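Local coordinates for protein putative methylthioribose-1-phosphate isomerase (Archaeoglobus fulgidus, PDB 1T5O) that probably catalyses the isomerisation of 5-methylthioribose 1-phosphate to 5-methylthioribulose 1-phosphate, a step in methionine biosynthesis, at residues V231-I236 / K267-W272; V237-F242 / E273-D278. All blocks are in the same frame, centred on the assembly; numbering follows the deposited sequence.

Contact 1 of 2, residues V231-I236 / K267-W272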
loop_
_atom_site.group_PDB
_atom_site.type_symbol
_atom_site.label_atom_id
_atom_site.label_comp_id
_atom_site.label_asym_id
_atom_site.label_seq_id
_atom_site.Cartn_x
_atom_site.Cartn_y
_atom_site.Cartn_z
ATOM N N VAL A 231 -15.578 -6.838 5.033
ATOM C CA VAL A 231 -14.536 -6.418 5.958
ATOM C C VAL A 231 -15.093 -6.486 7.376
ATOM O O VAL A 231 -16.297 -6.696 7.590
ATOM C CB VAL A 231 -14.056 -4.957 5.689
ATOM C CG1 VAL A 231 -13.409 -4.872 4.299
ATOM C CG2 VAL A 231 -15.225 -3.977 5.830
ATOM N N GLY A 232 -14.211 -6.346 8.353
ATOM C CA GLY A 232 -14.674 -6.357 9.729
ATOM C C GLY A 232 -14.800 -4.899 10.159
ATOM O O GLY A 232 -14.803 -3.991 9.307
ATOM N N ALA A 233 -14.896 -4.671 11.465
ATOM C CA ALA A 233 -15.017 -3.317 11.999
ATOM C C ALA A 233 -14.375 -3.211 13.368
ATOM O O ALA A 233 -14.391 -4.159 14.149
ATOM C CB ALA A 233 -16.462 -2.925 12.129
ATOM N N ASP A 234 -13.833 -2.041 13.673
ATOM C CA ASP A 234 -13.265 -1.849 14.990
ATOM C C ASP A 234 -14.301 -1.149 15.844
ATOM O O ASP A 234 -14.340 -1.321 17.058
ATOM C CB ASP A 234 -12.008 -1.016 14.894
ATOM C CG ASP A 234 -10.864 -1.804 14.321
ATOM O OD1 ASP A 234 -10.459 -2.807 14.969
ATOM O OD2 ASP A 234 -10.380 -1.442 13.226
ATOM N N ARG A 235 -15.151 -0.365 15.193
ATOM C CA ARG A 235 -16.171 0.371 15.915
ATOM C C ARG A 235 -17.192 0.940 14.955
ATOM O O ARG A 235 -16.830 1.541 13.941
ATOM C CB ARG A 235 -15.535 1.515 16.689
ATOM C CG ARG A 235 -16.378 1.919 17.857
ATOM C CD ARG A 235 -16.659 3.372 17.836
ATOM N NE ARG A 235 -15.530 4.211 18.207
ATOM C CZ ARG A 235 -14.833 4.121 19.342
ATOM N NH1 ARG A 235 -15.117 3.192 20.249
ATOM N NH2 ARG A 235 -13.899 5.032 19.617
ATOM N N ILE A 236 -18.466 0.789 15.291
ATOM C CA ILE A 236 -19.514 1.296 14.423
ATOM C C ILE A 236 -20.359 2.332 15.149
ATOM O O ILE A 236 -20.988 2.027 16.164
ATOM C CB ILE A 236 -20.402 0.148 13.918
ATOM C CG1 ILE A 236 -19.516 -0.874 13.155
ATOM C CG2 ILE A 236 -21.533 0.733 13.015
ATOM C CD1 ILE A 236 -20.206 -2.137 12.662
ATOM N N LYS A 267 -22.743 -7.248 17.823
ATOM C CA LYS A 267 -23.433 -6.156 18.500
ATOM C C LYS A 267 -22.491 -5.323 19.365
ATOM O O LYS A 267 -22.569 -4.088 19.381
ATOM C CB LYS A 267 -24.577 -6.720 19.375
ATOM C CG LYS A 267 -25.337 -5.664 20.201
ATOM C CD LYS A 267 -26.577 -6.292 20.882
ATOM C CE LYS A 267 -27.286 -5.286 21.766
ATOM N NZ LYS A 267 -28.535 -5.885 22.327
ATOM N N ALA A 268 -21.584 -5.994 20.062
ATOM C CA ALA A 268 -20.655 -5.317 20.965
ATOM C C ALA A 268 -19.707 -4.312 20.283
ATOM O O ALA A 268 -19.110 -3.472 20.949
ATOM C CB ALA A 268 -19.843 -6.347 21.756
ATOM N N THR A 269 -19.582 -4.384 18.965
ATOM C CA THR A 269 -18.705 -3.451 18.256
ATOM C C THR A 269 -19.430 -2.126 17.943
ATOM O O THR A 269 -18.803 -1.114 17.592
ATOM C CB THR A 269 -18.175 -4.136 16.987
ATOM O OG1 THR A 269 -17.356 -5.238 17.393
ATOM C CG2 THR A 269 -17.336 -3.204 16.137
ATOM N N PHE A 270 -20.752 -2.123 18.092
ATOM C CA PHE A 270 -21.513 -0.914 17.852
ATOM C C PHE A 270 -21.358 0.017 19.070
ATOM O O PHE A 270 -21.255 -0.454 20.190
ATOM C CB PHE A 270 -22.990 -1.231 17.631
ATOM C CG PHE A 270 -23.267 -1.918 16.311
ATOM C CD1 PHE A 270 -22.809 -3.229 16.073
ATOM C CD2 PHE A 270 -23.968 -1.256 15.313
ATOM C CE1 PHE A 270 -23.057 -3.869 14.834
ATOM C CE2 PHE A 270 -24.221 -1.884 14.084
ATOM C CZ PHE A 270 -23.772 -3.183 13.844
ATOM N N ASP A 271 -21.316 1.322 18.821
ATOM C CA ASP A 271 -21.170 2.364 19.865
ATOM C C ASP A 271 -22.198 3.382 19.355
ATOM O O ASP A 271 -21.839 4.489 18.949
ATOM C CB ASP A 271 -19.743 2.944 19.810
ATOM C CG ASP A 271 -19.388 3.803 21.032
ATOM O OD1 ASP A 271 -20.245 4.037 21.923
ATOM O OD2 ASP A 271 -18.230 4.244 21.099
ATOM N N TRP A 272 -23.477 2.997 19.421
ATOM C CA TRP A 272 -24.568 3.781 18.841
ATOM C C TRP A 272 -24.944 5.117 19.454
ATOM O O TRP A 272 -25.755 5.844 18.867
ATOM C CB TRP A 272 -25.825 2.898 18.707
ATOM C CG TRP A 272 -26.658 3.199 17.476
ATOM C CD1 TRP A 272 -27.935 3.666 17.444
ATOM C CD2 TRP A 272 -26.250 3.047 16.106
ATOM N NE1 TRP A 272 -28.352 3.823 16.137
ATOM C CE2 TRP A 272 -27.335 3.447 15.299
ATOM C CE3 TRP A 272 -25.069 2.612 15.486
ATOM C CZ2 TRP A 272 -27.280 3.431 13.895
ATOM C CZ3 TRP A 272 -25.011 2.593 14.082
ATOM C CH2 TRP A 272 -26.123 3.006 13.310
HETATM O O HOH W 1 -15.542 -6.673 15.736
#
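A single parallel beta bridge, I236 with F270, joins strand 235-237 to the loop 267-272: I236 N donates to T269 O at 3.0 Å, approaching from above the carbonyl plane, and D271 N returns a bond to I236 O at 2.8 Å, this time in the carbonyl plane. Both polar backbone atoms of I236 are thus taken up by residues flanking F270. The I236 and F270 side chains run side by side in the same direction. I236 CD1 sits over one face of the phenyl ring, 4.1 Å from its centroid, a CH-pi contact, while CG2 packs on F270 CD2 and meets the edge of the W272 indole at CZ3. T269 CG2, anti to its backbone N, lies against D234 O at 3.7 Å; its OG1 shares a water with A233 O. R235, CG anti to its backbone N, runs alongside D271, bent at chi2 (-127°) and chi3, with CD against D271 CB. NH1 comes within 3.4 Å of D271 OD2, which lies over the guanidinium face, the two planes 62° apart. An alanine here, in place of R235, would probably cost D271 this charge partner and the packing of CD on its CB. Since no N-H points at OD2, the pairing is probably electrostatic only, and the direct hydrogen bonds across the contact are the two at I236, two residues beyond D234, the predicted proton donor.

Contact 2 of 2, residues V237-F242 / E273-D278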
loop_
_atom_site.group_PDB
_atom_site.type_symbol
_atom_site.label_atom_id
_atom_site.label_comp_id
_atom_site.label_asym_id
_atom_site.label_seq_id
_atom_site.Cartn_x
_atom_site.Cartn_y
_atom_site.Cartn_z
ATOM N N VAL A 237 -20.346 3.563 14.633
ATOM C CA VAL A 237 -21.113 4.662 15.219
ATOM C C VAL A 237 -22.280 4.968 14.281
ATOM O O VAL A 237 -22.391 4.353 13.217
ATOM C CB VAL A 237 -20.215 5.906 15.475
ATOM C CG1 VAL A 237 -19.123 5.533 16.493
ATOM C CG2 VAL A 237 -19.596 6.424 14.156
ATOM N N ARG A 238 -23.140 5.915 14.651
ATOM C CA ARG A 238 -24.331 6.169 13.858
ATOM C C ARG A 238 -24.176 6.585 12.424
ATOM O O ARG A 238 -25.100 6.382 11.637
ATOM C CB ARG A 238 -25.262 7.155 14.572
ATOM C CG ARG A 238 -25.786 6.594 15.881
ATOM C CD ARG A 238 -27.127 7.188 16.267
ATOM N NE ARG A 238 -27.139 8.637 16.224
ATOM C CZ ARG A 238 -26.606 9.430 17.146
ATOM N NH1 ARG A 238 -26.000 8.918 18.212
ATOM N NH2 ARG A 238 -26.693 10.744 17.003
ATOM N N ASP A 239 -23.042 7.175 12.071
ATOM C CA ASP A 239 -22.831 7.586 10.687
ATOM C C ASP A 239 -21.603 6.959 10.063
ATOM O O ASP A 239 -21.204 7.347 8.961
ATOM C CB ASP A 239 -22.713 9.107 10.599
ATOM C CG ASP A 239 -21.644 9.684 11.546
ATOM O OD1 ASP A 239 -21.377 10.891 11.448
ATOM O OD2 ASP A 239 -21.078 8.954 12.395
ATOM N N ALA A 240 -20.975 5.993 10.727
ATOM C CA ALA A 240 -19.769 5.434 10.110
ATOM C C ALA A 240 -19.196 4.176 10.704
ATOM O O ALA A 240 -19.430 3.857 11.853
ATOM C CB ALA A 240 -18.652 6.503 10.080
ATOM N N VAL A 241 -18.420 3.477 9.884
ATOM C CA VAL A 241 -17.732 2.278 10.325
ATOM C C VAL A 241 -16.244 2.603 10.431
ATOM O O VAL A 241 -15.626 2.978 9.439
ATOM C CB VAL A 241 -17.912 1.113 9.319
ATOM C CG1 VAL A 241 -17.052 -0.056 9.734
ATOM C CG2 VAL A 241 -19.406 0.664 9.293
ATOM N N PHE A 242 -15.671 2.503 11.631
ATOM C CA PHE A 242 -14.233 2.707 11.772
ATOM C C PHE A 242 -13.547 1.331 11.652
ATOM O O PHE A 242 -13.926 0.377 12.336
ATOM C CB PHE A 242 -13.867 3.363 13.121
ATOM C CG PHE A 242 -14.225 4.845 13.202
ATOM C CD1 PHE A 242 -15.529 5.245 13.508
ATOM C CD2 PHE A 242 -13.272 5.828 12.931
ATOM C CE1 PHE A 242 -15.882 6.596 13.541
ATOM C CE2 PHE A 242 -13.617 7.199 12.958
ATOM C CZ PHE A 242 -14.938 7.575 13.267
ATOM N N GLU A 273 -24.381 5.442 20.621
ATOM C CA GLU A 273 -24.646 6.744 21.222
ATOM C C GLU A 273 -23.754 7.806 20.539
ATOM O O GLU A 273 -23.989 9.000 20.639
ATOM C CB GLU A 273 -24.319 6.713 22.717
ATOM C CG GLU A 273 -25.247 5.812 23.537
ATOM C CD GLU A 273 -26.673 6.344 23.624
ATOM O OE1 GLU A 273 -26.963 7.427 23.069
ATOM O OE2 GLU A 273 -27.512 5.672 24.257
ATOM N N ARG A 274 -22.727 7.352 19.838
ATOM C CA ARG A 274 -21.783 8.273 19.211
ATOM C C ARG A 274 -21.960 8.451 17.702
ATOM O O ARG A 274 -22.676 7.683 17.045
ATOM C CB ARG A 274 -20.360 7.753 19.453
ATOM C CG ARG A 274 -19.989 7.363 20.916
ATOM C CD ARG A 274 -19.484 8.558 21.756
ATOM N NE ARG A 274 -20.584 9.398 22.225
ATOM C CZ ARG A 274 -21.438 9.070 23.192
ATOM N NH1 ARG A 274 -21.339 7.903 23.823
ATOM N NH2 ARG A 274 -22.386 9.930 23.550
ATOM N N THR A 275 -21.288 9.481 17.177
ATOM C CA THR A 275 -21.208 9.741 15.743
ATOM C C THR A 275 -19.711 9.885 15.472
ATOM O O THR A 275 -18.898 9.948 16.410
ATOM C CB THR A 275 -21.957 11.002 15.281
ATOM O OG1 THR A 275 -21.507 12.143 16.017
ATOM C CG2 THR A 275 -23.450 10.800 15.440
ATOM N N ALA A 276 -19.338 9.910 14.195
ATOM C CA ALA A 276 -17.939 9.969 13.839
ATOM C C ALA A 276 -17.218 11.140 14.444
ATOM O O ALA A 276 -16.066 11.016 14.768
ATOM C CB ALA A 276 -17.765 9.963 12.291
ATOM N N LYS A 277 -17.895 12.272 14.614
ATOM C CA LYS A 277 -17.236 13.438 15.180
ATOM C C LYS A 277 -16.749 13.214 16.628
ATOM O O LYS A 277 -15.850 13.901 17.095
ATOM C CB LYS A 277 -18.170 14.661 15.104
ATOM C CG LYS A 277 -19.137 14.792 16.273
ATOM C CD LYS A 277 -20.019 16.015 16.111
ATOM C CE LYS A 277 -20.617 16.476 17.437
ATOM N NZ LYS A 277 -19.579 16.948 18.420
ATOM N N ASP A 278 -17.295 12.222 17.321
ATOM C CA ASP A 278 -16.872 11.967 18.706
ATOM C C ASP A 278 -15.593 11.149 18.810
ATOM O O ASP A 278 -14.972 11.071 19.880
ATOM C CB ASP A 278 -17.950 11.184 19.460
ATOM C CG ASP A 278 -19.244 11.922 19.573
ATOM O OD1 ASP A 278 -20.285 11.257 19.443
ATOM O OD2 ASP A 278 -19.222 13.147 19.817
HETATM O O HOH W 2 -24.911 11.382 19.412
HETATM O O HOH W 3 -19.993 12.757 12.850
#
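R238 crosses T275 obliquely and runs to E273, and its side chain can be traced atom by atom. Its backbone N first makes a nearly straight hydrogen bond to R274 O (3.0 Å, 175°). CB and CG then run past that same oxygen, CG at 3.5 Å. The chain bends at chi3 (-51°), which brings CZ and NH2 over T275 CG2; the methyl lies on one face of the guanidinium, 3.6 Å from NH2. At the tip NH1 gives a weak hydrogen bond to E273 O at 3.2 Å and a second link to it through a shared water, and it also bonds W272 O. Next along, D239 has CG in the crowded position between N and C, and OD2 takes the A276 N-H on its syn lone pair at 2.7 Å, at the start of the 3-10 segment 276-278. Apolar packing adds to this: A276 CB meets F242 CZ and A240 CB, while V237 CG2 lies against A276 N. R238 and D239 are the two central residues of a type I turn from V237 to A240, the tip of a beta hairpin whose two-residue loop connects strands 235-237 and 240-244 of a three-stranded antiparallel sheet.

In the fold
Contacts 1 and 2 follow one hairpin against one long loop: 231-236 and 267-272 meet first, then 237-242 and 273-278, with centres about 10 Å apart. The pairing of R235 O and D234 N with F242, a classic beta bulge at the start of strand 235-237, ties them together. The centre of contact 1 is about 11 Å from the chain centre, that of contact 2 about 19 Å, yet contact 1 is a surface contact, with I236 its one buried touching residue, while contact 2 is partly buried, with three, V237, A240 and F242. Backbone bridging, aromatic packing and a loose charge pair mark contact 1, whereas in contact 2 one backbone bond is joined by side chains of the turn that bond to loop backbone.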